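Local coordinates for protein dehalogenase (PDB 6A41) that probably catalyses the dehalogenation of vicinal halogenated alcohols to epoxides, as halohydrin dehalogenases built on a short-chain dehydrogenase/reductase-type fold do, at residues Ala79-Asp84 and Phe223-Gly228; Pro121-Arg124 and Arg130-Phe133; Val134-Pro139 and Ala147-Ala152. All coordinates share one frame; numbering follows the deposited sequence.

Interaction 1: residues Ala79-Asp84 and Phe223-Gly228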
ATOM      1  N   ALA A  79       6.443  -8.487  25.846  1.00 11.43           N
ATOM      2  CA  ALA A  79       5.547  -8.083  24.800  1.00 11.37           C
ATOM      3  C   ALA A  79       4.225  -7.557  25.319  1.00 11.32           C
ATOM      4  O   ALA A  79       3.642  -8.144  26.308  1.00 12.06           O
ATOM      5  CB  ALA A  79       5.218  -9.300  23.919  1.00 11.55           C
ATOM      6  N   LEU A  80       3.788  -6.453  24.748  1.00 10.07           N
ATOM      7  CA  LEU A  80       2.460  -5.919  24.975  1.00  9.89           C
ATOM      8  C   LEU A  80       1.573  -6.272  23.799  1.00  9.41           C
ATOM      9  O   LEU A  80       1.857  -5.825  22.647  1.00  9.46           O
ATOM     10  CB  LEU A  80       2.464  -4.439  25.209  1.00  9.64           C
ATOM     11  CG  LEU A  80       1.155  -3.620  25.189  1.00  9.37           C
ATOM     12  CD1 LEU A  80       0.303  -4.126  26.370  1.00  9.70           C
ATOM     13  CD2 LEU A  80       1.407  -2.140  25.302  1.00  9.18           C
ATOM     14  N   VAL A  81       0.472  -6.945  24.047  1.00  8.91           N
ATOM     15  CA  VAL A  81      -0.493  -7.166  23.000  1.00  8.71           C
ATOM     16  C   VAL A  81      -1.673  -6.258  23.260  1.00  9.39           C
ATOM     17  O   VAL A  81      -2.447  -6.482  24.266  1.00  8.30           O
ATOM     18  CB  VAL A  81      -0.934  -8.650  22.979  1.00  9.30           C
ATOM     19  CG1 VAL A  81      -2.028  -8.859  21.980  1.00  9.29           C
ATOM     20  CG2 VAL A  81       0.231  -9.570  22.711  1.00  9.51           C
ATOM     21  N   ASN A  82      -1.788  -5.192  22.491  1.00  9.21           N
ATOM     22  CA  ASN A  82      -2.855  -4.221  22.694  1.00  9.86           C
ATOM     23  C   ASN A  82      -4.074  -4.786  21.911  1.00  9.79           C
ATOM     24  O   ASN A  82      -4.143  -4.600  20.734  1.00  9.17           O
ATOM     25  CB  ASN A  82      -2.500  -2.885  22.131  1.00 10.42           C
ATOM     26  CG  ASN A  82      -1.652  -1.996  23.049  1.00 12.28           C
ATOM     27  OD1 ASN A  82      -0.677  -1.408  22.583  1.00 15.88           O
ATOM     28  ND2 ASN A  82      -2.122  -1.748  24.193  1.00 11.63           N
ATOM     29  N   ASN A  83      -4.974  -5.468  22.595  1.00 10.11           N
ATOM     30  CA  ASN A  83      -6.124  -6.141  22.084  1.00 10.77           C
ATOM     31  C   ASN A  83      -7.349  -5.245  22.342  1.00 12.57           C
ATOM     32  O   ASN A  83      -7.892  -5.191  23.398  1.00 12.75           O
ATOM     33  CB  ASN A  83      -6.204  -7.497  22.740  1.00 10.63           C
ATOM     34  CG  ASN A  83      -7.456  -8.249  22.383  1.00 10.38           C
ATOM     35  OD1 ASN A  83      -7.721  -8.535  21.190  1.00 10.02           O
ATOM     36  ND2 ASN A  83      -8.219  -8.614  23.376  1.00  9.93           N
ATOM     37  N   ASP A  84      -7.663  -4.426  21.351  1.00 13.64           N
ATOM     38  CA  ASP A  84      -8.612  -3.333  21.458  1.00 15.29           C
ATOM     39  C   ASP A  84      -9.761  -3.566  20.476  1.00 14.18           C
ATOM     40  O   ASP A  84      -9.537  -3.933  19.314  1.00 13.34           O
ATOM     41  CB  ASP A  84      -7.895  -1.983  21.185  1.00 17.41           C
ATOM     42  CG  ASP A  84      -6.634  -1.866  22.027  1.00 19.96           C
ATOM     43  OD1 ASP A  84      -6.764  -1.744  23.249  1.00 22.75           O
ATOM     44  OD2 ASP A  84      -5.523  -1.994  21.446  1.00 21.65           O
ATOM     45  N   PHE A 223       3.665 -15.154  16.883  1.00  9.54           N
ATOM     46  CA  PHE A 223       4.814 -15.043  16.041  1.00  9.43           C
ATOM     47  C   PHE A 223       5.455 -13.596  16.134  1.00  9.40           C
ATOM     48  O   PHE A 223       6.708 -13.501  16.361  1.00  8.40           O
ATOM     49  CB  PHE A 223       4.491 -15.388  14.553  1.00  9.97           C
ATOM     50  CG  PHE A 223       5.665 -14.987  13.609  1.00 10.13           C
ATOM     51  CD1 PHE A 223       6.858 -15.660  13.676  1.00 10.88           C
ATOM     52  CD2 PHE A 223       5.525 -13.891  12.766  1.00 10.99           C
ATOM     53  CE1 PHE A 223       8.007 -15.265  12.901  1.00 11.00           C
ATOM     54  CE2 PHE A 223       6.584 -13.482  11.962  1.00 10.79           C
ATOM     55  CZ  PHE A 223       7.785 -14.154  12.039  1.00 10.57           C
ATOM     56  N   LEU A 224       4.659 -12.528  16.066  1.00  9.05           N
ATOM     57  CA  LEU A 224       5.242 -11.183  16.118  1.00  9.97           C
ATOM     58  C   LEU A 224       5.868 -10.880  17.481  1.00 10.96           C
ATOM     59  O   LEU A 224       6.831 -10.094  17.516  1.00 11.46           O
ATOM     60  CB  LEU A 224       4.221 -10.103  15.780  1.00  9.89           C
ATOM     61  CG  LEU A 224       3.761 -10.244  14.314  1.00 10.20           C
ATOM     62  CD1 LEU A 224       2.512  -9.387  14.146  1.00 10.55           C
ATOM     63  CD2 LEU A 224       4.860  -9.875  13.302  1.00 10.57           C
ATOM     64  N   CYS A 225       5.371 -11.511  18.560  1.00 11.06           N
ATOM     65  CA  CYS A 225       6.016 -11.454  19.903  1.00 11.60           C
ATOM     66  C   CYS A 225       7.363 -12.207  20.043  1.00 12.58           C
ATOM     67  O   CYS A 225       8.043 -11.986  21.031  1.00 11.69           O
ATOM     68  CB  CYS A 225       5.060 -11.887  21.013  1.00 12.09           C
ATOM     69  SG  CYS A 225       3.548 -10.939  21.120  1.00 12.72           S
ATOM     70  N   SER A 226       7.688 -13.110  19.117  1.00 11.23           N
ATOM     71  CA  SER A 226       8.815 -14.022  19.241  1.00 11.69           C
ATOM     72  C   SER A 226      10.099 -13.356  18.822  1.00 11.93           C
ATOM     73  O   SER A 226      10.146 -12.286  18.058  1.00 10.07           O
ATOM     74  CB  SER A 226       8.614 -15.364  18.401  1.00 11.08           C
ATOM     75  OG  SER A 226       8.796 -15.088  16.970  1.00 10.72           O
ATOM     76  N   ASP A 227      11.159 -14.014  19.230  1.00 13.32           N
ATOM     77  CA  ASP A 227      12.520 -13.571  18.814  1.00 17.18           C
ATOM     78  C   ASP A 227      12.751 -13.661  17.319  1.00 16.38           C
ATOM     79  O   ASP A 227      13.390 -12.812  16.746  1.00 17.88           O
ATOM     80  CB  ASP A 227      13.579 -14.364  19.528  1.00 20.72           C
ATOM     81  CG  ASP A 227      13.705 -13.964  20.915  1.00 27.17           C
ATOM     82  OD1 ASP A 227      12.982 -13.074  21.473  1.00 31.56           O
ATOM     83  OD2 ASP A 227      14.512 -14.647  21.556  1.00 36.81           O
ATOM     84  N   GLY A 228      12.118 -14.657  16.677  1.00 15.90           N
ATOM     85  CA  GLY A 228      12.256 -14.835  15.282  1.00 14.27           C
ATOM     86  C   GLY A 228      11.657 -13.695  14.447  1.00 13.26           C
ATOM     87  O   GLY A 228      12.082 -13.506  13.306  1.00 13.20           O
TER
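The thiol of Cys-225 presses against two small side chains of strand 79-83. Its SG lies 3.6 Å from Ala-79 CB and 3.9 Å from Val-81 CG2, so the sulfur rests across two residues that share one face of the strand. Cys-225 CB adds a second touch, 3.9 Å from Ala-79 CB. The sulfur gets there because it is turned anti to the carbonyl carbon of its own residue (chi1 -58°), while Val-81 turns CG2 in beside its backbone N to meet it. All of this is apolar packing in a buried place, and it brings the backbones close: Ala-79 CA and Cys-225 CA are 6.0 Å apart.

Next out is the turn that follows Cys-225. Phe-223 O takes two bonds from Ser-226, from N at 3.0 Å and from OG at 2.7 Å; the hydroxyl arrives in the carbonyl plane on a lone pair. This double grip ties the chain back on itself just after the cysteine, and Ser-226 O in turn accepts a bond from Arg-130 NH2 of the neighbouring strand. On the far side of the helix, the ring of Phe-223 stacks on Phe-223 of the second subunit.

Leu-80 and Asn-82 point to the opposite face of the strand, where Asn-82 meets helix 98-126. With helices on both faces of a parallel sheet, the contact belongs to the three-layer alpha/beta/alpha sandwich of the Rossmann fold, here joining a central strand to the end region of helix 214-225.

Interaction 2: residues Pro121-Arg124 and Arg130-Phe133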
ATOM      1  N   PRO A 121       8.532   2.591  28.552  1.00 14.85           N
ATOM      2  CA  PRO A 121       9.706   2.999  29.271  1.00 15.60           C
ATOM      3  C   PRO A 121      10.484   1.823  29.923  1.00 15.48           C
ATOM      4  O   PRO A 121      11.734   1.837  29.940  1.00 16.53           O
ATOM      5  CB  PRO A 121       9.156   3.938  30.353  1.00 16.63           C
ATOM      6  CG  PRO A 121       7.932   4.481  29.794  1.00 15.89           C
ATOM      7  CD  PRO A 121       7.365   3.435  28.908  1.00 15.14           C
ATOM      8  N   SER A 122       9.767   0.836  30.412  1.00 13.50           N
ATOM      9  CA  SER A 122      10.414  -0.354  30.984  1.00 15.04           C
ATOM     10  C   SER A 122      11.188  -1.173  29.958  1.00 14.35           C
ATOM     11  O   SER A 122      12.233  -1.734  30.274  1.00 14.74           O
ATOM     12  CB  SER A 122       9.396  -1.259  31.688  1.00 14.87           C
ATOM     13  OG  SER A 122       8.487  -1.882  30.754  1.00 14.48           O
HETATM   14  N   MSE A 123      10.690  -1.203  28.728  1.00 14.00           N
HETATM   15  CA  MSE A 123      11.341  -1.908  27.601  1.00 14.71           C
HETATM   16  C   MSE A 123      12.561  -1.189  27.183  1.00 14.90           C
HETATM   17  O   MSE A 123      13.565  -1.825  26.834  1.00 13.01           O
HETATM   18  CB  MSE A 123      10.400  -2.038  26.404  1.00 15.24           C
HETATM   19  CG  MSE A 123       9.137  -2.768  26.818  1.00 15.07           C
HETATM   20 SE   MSE A 123       7.990  -3.011  25.235  1.00 19.04          SE
HETATM   21  CE  MSE A 123       6.917  -4.495  25.871  1.00 17.16           C
ATOM     22  N   ARG A 124      12.515   0.155  27.170  1.00 16.53           N
ATOM     23  CA  ARG A 124      13.644   0.900  26.695  1.00 18.21           C
ATOM     24  C   ARG A 124      14.906   0.665  27.563  1.00 21.11           C
ATOM     25  O   ARG A 124      16.025   0.553  27.044  1.00 19.20           O
ATOM     26  CB  ARG A 124      13.348   2.381  26.583  1.00 18.47           C
ATOM     27  CG  ARG A 124      12.262   2.727  25.530  1.00 20.89           C
ATOM     28  CD  ARG A 124      12.387   4.249  25.446  1.00 25.00           C
ATOM     29  NE  ARG A 124      11.630   5.020  24.536  1.00 27.77           N
ATOM     30  CZ  ARG A 124      12.059   5.379  23.356  1.00 29.85           C
ATOM     31  NH1 ARG A 124      13.173   4.932  22.845  1.00 30.63           N
ATOM     32  NH2 ARG A 124      11.275   6.106  22.632  1.00 34.91           N
ATOM     33  N   ARG A 130       8.441  -5.945  22.406  1.00 10.07           N
ATOM     34  CA  ARG A 130       7.550  -6.152  21.311  1.00 10.61           C
ATOM     35  C   ARG A 130       6.243  -5.449  21.646  1.00 10.55           C
ATOM     36  O   ARG A 130       5.716  -5.594  22.766  1.00 10.29           O
ATOM     37  CB  ARG A 130       7.231  -7.632  21.117  1.00 10.60           C
ATOM     38  CG  ARG A 130       8.387  -8.496  20.833  1.00 11.32           C
ATOM     39  CD  ARG A 130       8.657  -8.408  19.360  1.00 11.48           C
ATOM     40  NE  ARG A 130       9.726  -9.326  18.995  1.00 11.88           N
ATOM     41  CZ  ARG A 130      11.007  -9.144  19.172  1.00 12.86           C
ATOM     42  NH1 ARG A 130      11.518  -8.014  19.650  1.00 13.30           N
ATOM     43  NH2 ARG A 130      11.825 -10.059  18.773  1.00 13.65           N
ATOM     44  N   ILE A 131       5.717  -4.658  20.753  1.00 10.38           N
ATOM     45  CA  ILE A 131       4.382  -4.123  20.946  1.00 10.90           C
ATOM     46  C   ILE A 131       3.505  -4.559  19.730  1.00  9.94           C
ATOM     47  O   ILE A 131       3.941  -4.311  18.565  1.00  9.33           O
ATOM     48  CB  ILE A 131       4.401  -2.576  20.951  1.00 12.02           C
ATOM     49  CG1 ILE A 131       5.337  -1.875  21.922  1.00 15.02           C
ATOM     50  CG2 ILE A 131       2.992  -2.016  21.120  1.00 13.16           C
ATOM     51  CD1 ILE A 131       4.902  -1.885  23.276  1.00 17.89           C
ATOM     52  N   VAL A 132       2.405  -5.258  19.954  1.00  9.34           N
ATOM     53  CA  VAL A 132       1.521  -5.714  18.856  1.00  9.73           C
ATOM     54  C   VAL A 132       0.145  -5.118  19.069  1.00 10.10           C
ATOM     55  O   VAL A 132      -0.448  -5.283  20.155  1.00 10.18           O
ATOM     56  CB  VAL A 132       1.436  -7.236  18.719  1.00 10.93           C
ATOM     57  CG1 VAL A 132       0.409  -7.665  17.638  1.00 10.78           C
ATOM     58  CG2 VAL A 132       2.816  -7.924  18.652  1.00 11.03           C
ATOM     59  N   PHE A 133      -0.320  -4.320  18.113  1.00  9.58           N
ATOM     60  CA  PHE A 133      -1.670  -3.853  18.111  1.00  9.94           C
ATOM     61  C   PHE A 133      -2.545  -4.894  17.479  1.00  9.72           C
ATOM     62  O   PHE A 133      -2.352  -5.276  16.267  1.00 10.01           O
ATOM     63  CB  PHE A 133      -1.776  -2.483  17.420  1.00 10.86           C
ATOM     64  CG  PHE A 133      -1.082  -1.355  18.149  1.00 12.43           C
ATOM     65  CD1 PHE A 133       0.276  -1.165  18.027  1.00 13.86           C
ATOM     66  CD2 PHE A 133      -1.786  -0.441  18.863  1.00 14.65           C
ATOM     67  CE1 PHE A 133       0.935  -0.119  18.664  1.00 14.08           C
ATOM     68  CE2 PHE A 133      -1.113   0.603  19.542  1.00 14.88           C
ATOM     69  CZ  PHE A 133       0.245   0.699  19.467  1.00 14.84           C
TER
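Met-123, present as selenomethionine, reaches from helix 98-126 to Arg-130 and Ile-131 on strand 129-136. Its CB points toward the strand, but CB and CG serve only as a spacer: CG stands anti to the carbonyl carbon (chi1 -58°), and from there the chain runs extended, bridging helix and strand where Met-123 CA and Arg-130 CA are 8.5 Å apart. The first touch comes at SE, which lies 3.8 Å from Ile-131 CD1 and, more loosely, 4.1 Å from Arg-130 N. The terminal CE goes furthest and comes in alongside the strand, on the side facing strand 79-83, 3.5 Å from Arg-130 O, with Ile-131 CD1 at its flank, 4.2 Å away. The two side chains cross at a slant, and no hydrogen bond joins the segments.

Arg-130 thus offers only its main chain here; its own side chain leaves on the other face of the sheet, where NH2 bonds to Ser-226 O. Ile-131 is also packed by Leu-80 and Thr-116, and Met-123 by Ile-172. Strand 79-83, helix 98-126 and strand 129-136 follow one another, and the two strands are parallel neighbours: this is the beta-alpha-beta crossover of a Rossmann fold, pinned near the helix's end.

Interaction 3: residues Val134-Pro139 and Ala147-Ala152; sequences VSSAAP and APYVSA
Ser-136 and Tyr-149 face each other through the same choice of first torsion: the serine hydroxyl stands opposite its own backbone N (chi1 174°), and the tyrosine ring likewise (chi1 175°), which carries the phenol from helix 147-158 over to the strand end. The two hydroxyls do not bond directly, Ser-136 OG and Tyr-149 OH being 4.0 Å apart. Water 1 bridges them instead, 2.7 Å from Ser-136 OG and also 2.7 Å from Tyr-149 OH. The serine oxygen is fixed from a second side by Ala-138 N, which donates to Ser-136 OG at 2.9 Å with a nearly straight bond (165°), an ST turn. Tyr-149 OH has a further partner in Arg-153 NE, one helical turn on.

Beside this polar pair, Val-150 wedges against the turn. Its CG1 lies 3.5 Å from Pro-139 CA, its CG2 is 4.0 Å from Ala-138 CB, and Pro-139 CG sits 3.6 Å from Val-150 O. With an alanine replacing Ser-136, the water would probably keep the tyrosine but lose the serine oxygen, and the Ala-138 N-H would lack this acceptor, letting the turn slacken.

The same helix also meets the third subunit: Val-150 packs on its Ser-162, and Ser-151 OG bonds to its Ala-155 O. Serine, tyrosine and arginine in this arrangement are consistent with the Ser-Tyr-Arg catalytic triad of halohydrin dehalogenases, with the water probably lying in the substrate pocket.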
ATOM      1  N   VAL A 134      -3.563  -5.340  18.143  1.00  9.08           N
ATOM      2  CA  VAL A 134      -4.520  -6.229  17.435  1.00  9.57           C
ATOM      3  C   VAL A 134      -5.574  -5.331  16.823  1.00 10.08           C
ATOM      4  O   VAL A 134      -6.294  -4.643  17.555  1.00  9.29           O
ATOM      5  CB  VAL A 134      -5.229  -7.192  18.308  1.00  9.88           C
ATOM      6  CG1 VAL A 134      -5.956  -8.229  17.475  1.00 10.06           C
ATOM      7  CG2 VAL A 134      -4.185  -7.889  19.174  1.00 10.02           C
ATOM      8  N   SER A 135      -5.603  -5.304  15.488  1.00 10.19           N
ATOM      9  CA  SER A 135      -6.376  -4.271  14.765  1.00 11.04           C
ATOM     10  C   SER A 135      -7.225  -4.926  13.639  1.00 10.86           C
ATOM     11  O   SER A 135      -7.535  -6.120  13.745  1.00 11.65           O
ATOM     12  CB  SER A 135      -5.440  -3.183  14.163  1.00 12.06           C
ATOM     13  OG  SER A 135      -6.172  -2.043  13.731  1.00 13.50           O
ATOM     14  N   SER A 136      -7.588  -4.160  12.628  1.00 10.08           N
ATOM     15  CA  SER A 136      -8.479  -4.590  11.604  1.00 10.10           C
ATOM     16  C   SER A 136      -7.914  -4.442  10.234  1.00 10.27           C
ATOM     17  O   SER A 136      -7.143  -3.477  10.028  1.00 11.85           O
ATOM     18  CB  SER A 136      -9.800  -3.857  11.722  1.00  9.94           C
ATOM     19  OG  SER A 136     -10.651  -4.151  10.647  1.00  9.09           O
ATOM     20  N   ALA A 137      -8.187  -5.387   9.333  1.00  9.26           N
ATOM     21  CA  ALA A 137      -7.883  -5.211   7.916  1.00  9.88           C
ATOM     22  C   ALA A 137      -8.858  -4.211   7.200  1.00 10.05           C
ATOM     23  O   ALA A 137      -8.659  -3.912   6.022  1.00 10.35           O
ATOM     24  CB  ALA A 137      -7.821  -6.549   7.112  1.00  9.96           C
ATOM     25  N   ALA A 138      -9.950  -3.835   7.865  1.00  9.51           N
ATOM     26  CA  ALA A 138     -10.950  -3.109   7.170  1.00 10.06           C
ATOM     27  C   ALA A 138     -10.431  -1.833   6.444  1.00  9.80           C
ATOM     28  O   ALA A 138     -10.812  -1.631   5.298  1.00  9.15           O
ATOM     29  CB  ALA A 138     -12.066  -2.690   8.056  1.00  9.61           C
ATOM     30  N   PRO A 139      -9.522  -1.046   7.083  1.00  9.51           N
ATOM     31  CA  PRO A 139      -9.014   0.141   6.376  1.00 10.35           C
ATOM     32  C   PRO A 139      -8.297  -0.145   5.092  1.00 10.30           C
ATOM     33  O   PRO A 139      -8.193   0.761   4.239  1.00  9.64           O
ATOM     34  CB  PRO A 139      -8.033   0.735   7.382  1.00 10.33           C
ATOM     35  CG  PRO A 139      -8.504   0.245   8.666  1.00 10.46           C
ATOM     36  CD  PRO A 139      -8.974  -1.130   8.408  1.00 10.10           C
ATOM     37  N   ALA A 147     -17.905   3.823   8.068  1.00 10.28           N
ATOM     38  CA  ALA A 147     -16.714   4.591   7.972  1.00 10.24           C
ATOM     39  C   ALA A 147     -16.141   5.049   9.300  1.00  9.99           C
ATOM     40  O   ALA A 147     -14.936   5.146   9.458  1.00  9.68           O
ATOM     41  CB  ALA A 147     -16.987   5.789   7.086  1.00 10.82           C
ATOM     42  N   PRO A 148     -17.005   5.414  10.262  1.00  9.98           N
ATOM     43  CA  PRO A 148     -16.409   5.732  11.615  1.00  9.98           C
ATOM     44  C   PRO A 148     -15.575   4.598  12.237  1.00  9.53           C
ATOM     45  O   PRO A 148     -14.441   4.882  12.705  1.00  9.88           O
ATOM     46  CB  PRO A 148     -17.612   6.110  12.461  1.00  9.82           C
ATOM     47  CG  PRO A 148     -18.581   6.649  11.411  1.00 10.24           C
ATOM     48  CD  PRO A 148     -18.464   5.529  10.352  1.00 10.41           C
ATOM     49  N   TYR A 149     -16.097   3.396  12.178  1.00  8.87           N
ATOM     50  CA  TYR A 149     -15.364   2.243  12.638  1.00  8.97           C
ATOM     51  C   TYR A 149     -14.018   2.092  11.862  1.00  8.29           C
ATOM     52  O   TYR A 149     -12.939   1.871  12.451  1.00  7.73           O
ATOM     53  CB  TYR A 149     -16.189   0.983  12.460  1.00  9.27           C
ATOM     54  CG  TYR A 149     -15.383  -0.240  12.838  1.00  9.07           C
ATOM     55  CD1 TYR A 149     -15.145  -0.595  14.158  1.00  9.35           C
ATOM     56  CD2 TYR A 149     -14.766  -1.020  11.875  1.00  9.46           C
ATOM     57  CE1 TYR A 149     -14.361  -1.723  14.466  1.00  9.19           C
ATOM     58  CE2 TYR A 149     -13.981  -2.102  12.246  1.00  8.82           C
ATOM     59  CZ  TYR A 149     -13.824  -2.438  13.531  1.00  8.61           C
ATOM     60  OH  TYR A 149     -13.007  -3.527  13.842  1.00  8.54           O
ATOM     61  N   VAL A 150     -14.077   2.190  10.556  1.00  8.37           N
ATOM     62  CA  VAL A 150     -12.908   1.914   9.716  1.00  8.34           C
ATOM     63  C   VAL A 150     -11.841   2.981   9.992  1.00  8.76           C
ATOM     64  O   VAL A 150     -10.639   2.729  10.072  1.00  8.66           O
ATOM     65  CB  VAL A 150     -13.306   1.822   8.209  1.00  8.50           C
ATOM     66  CG1 VAL A 150     -12.064   1.610   7.358  1.00  8.75           C
ATOM     67  CG2 VAL A 150     -14.250   0.651   7.989  1.00  9.02           C
ATOM     68  N   SER A 151     -12.316   4.213  10.093  1.00  8.96           N
ATOM     69  CA  SER A 151     -11.458   5.340  10.340  1.00  8.99           C
ATOM     70  C   SER A 151     -10.743   5.183  11.685  1.00  8.55           C
ATOM     71  O   SER A 151      -9.530   5.427  11.788  1.00  7.65           O
ATOM     72  CB  SER A 151     -12.283   6.683  10.302  1.00  9.56           C
ATOM     73  OG  SER A 151     -11.429   7.788  10.784  1.00  9.81           O
ATOM     74  N   ALA A 152     -11.450   4.752  12.714  1.00  8.36           N
ATOM     75  CA  ALA A 152     -10.804   4.577  14.008  1.00  8.50           C
ATOM     76  C   ALA A 152      -9.794   3.435  13.961  1.00  8.47           C
ATOM     77  O   ALA A 152      -8.769   3.541  14.570  1.00  8.44           O
ATOM     78  CB  ALA A 152     -11.850   4.291  15.076  1.00  8.72           C
TER
HETATM   79  O   HOH W   1     -12.766  -5.288  11.852  1.00 15.03           O

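Along the chain, strand 79-83 comes first, helix 98-126 and strand 129-136 follow, then helix 147-158, and the chain returns with helix 214-225 to complete interaction 1; interactions 2 and 3 therefore both fall between its two halves. The centres of interactions 1 and 2 are about 9 Å apart, while interaction 3 lies about 20 Å from the first and 22 Å from the second. Strand 129-136 serves both later contacts, and its neighbour 79-83 serves the first, their backbones probably hydrogen-bonded together. Interactions 1 and 2 pack helices on opposite faces of the sheet; interaction 3 sits at the C-terminal end of strand 129-136, the usual place for a Rossmann-type active site.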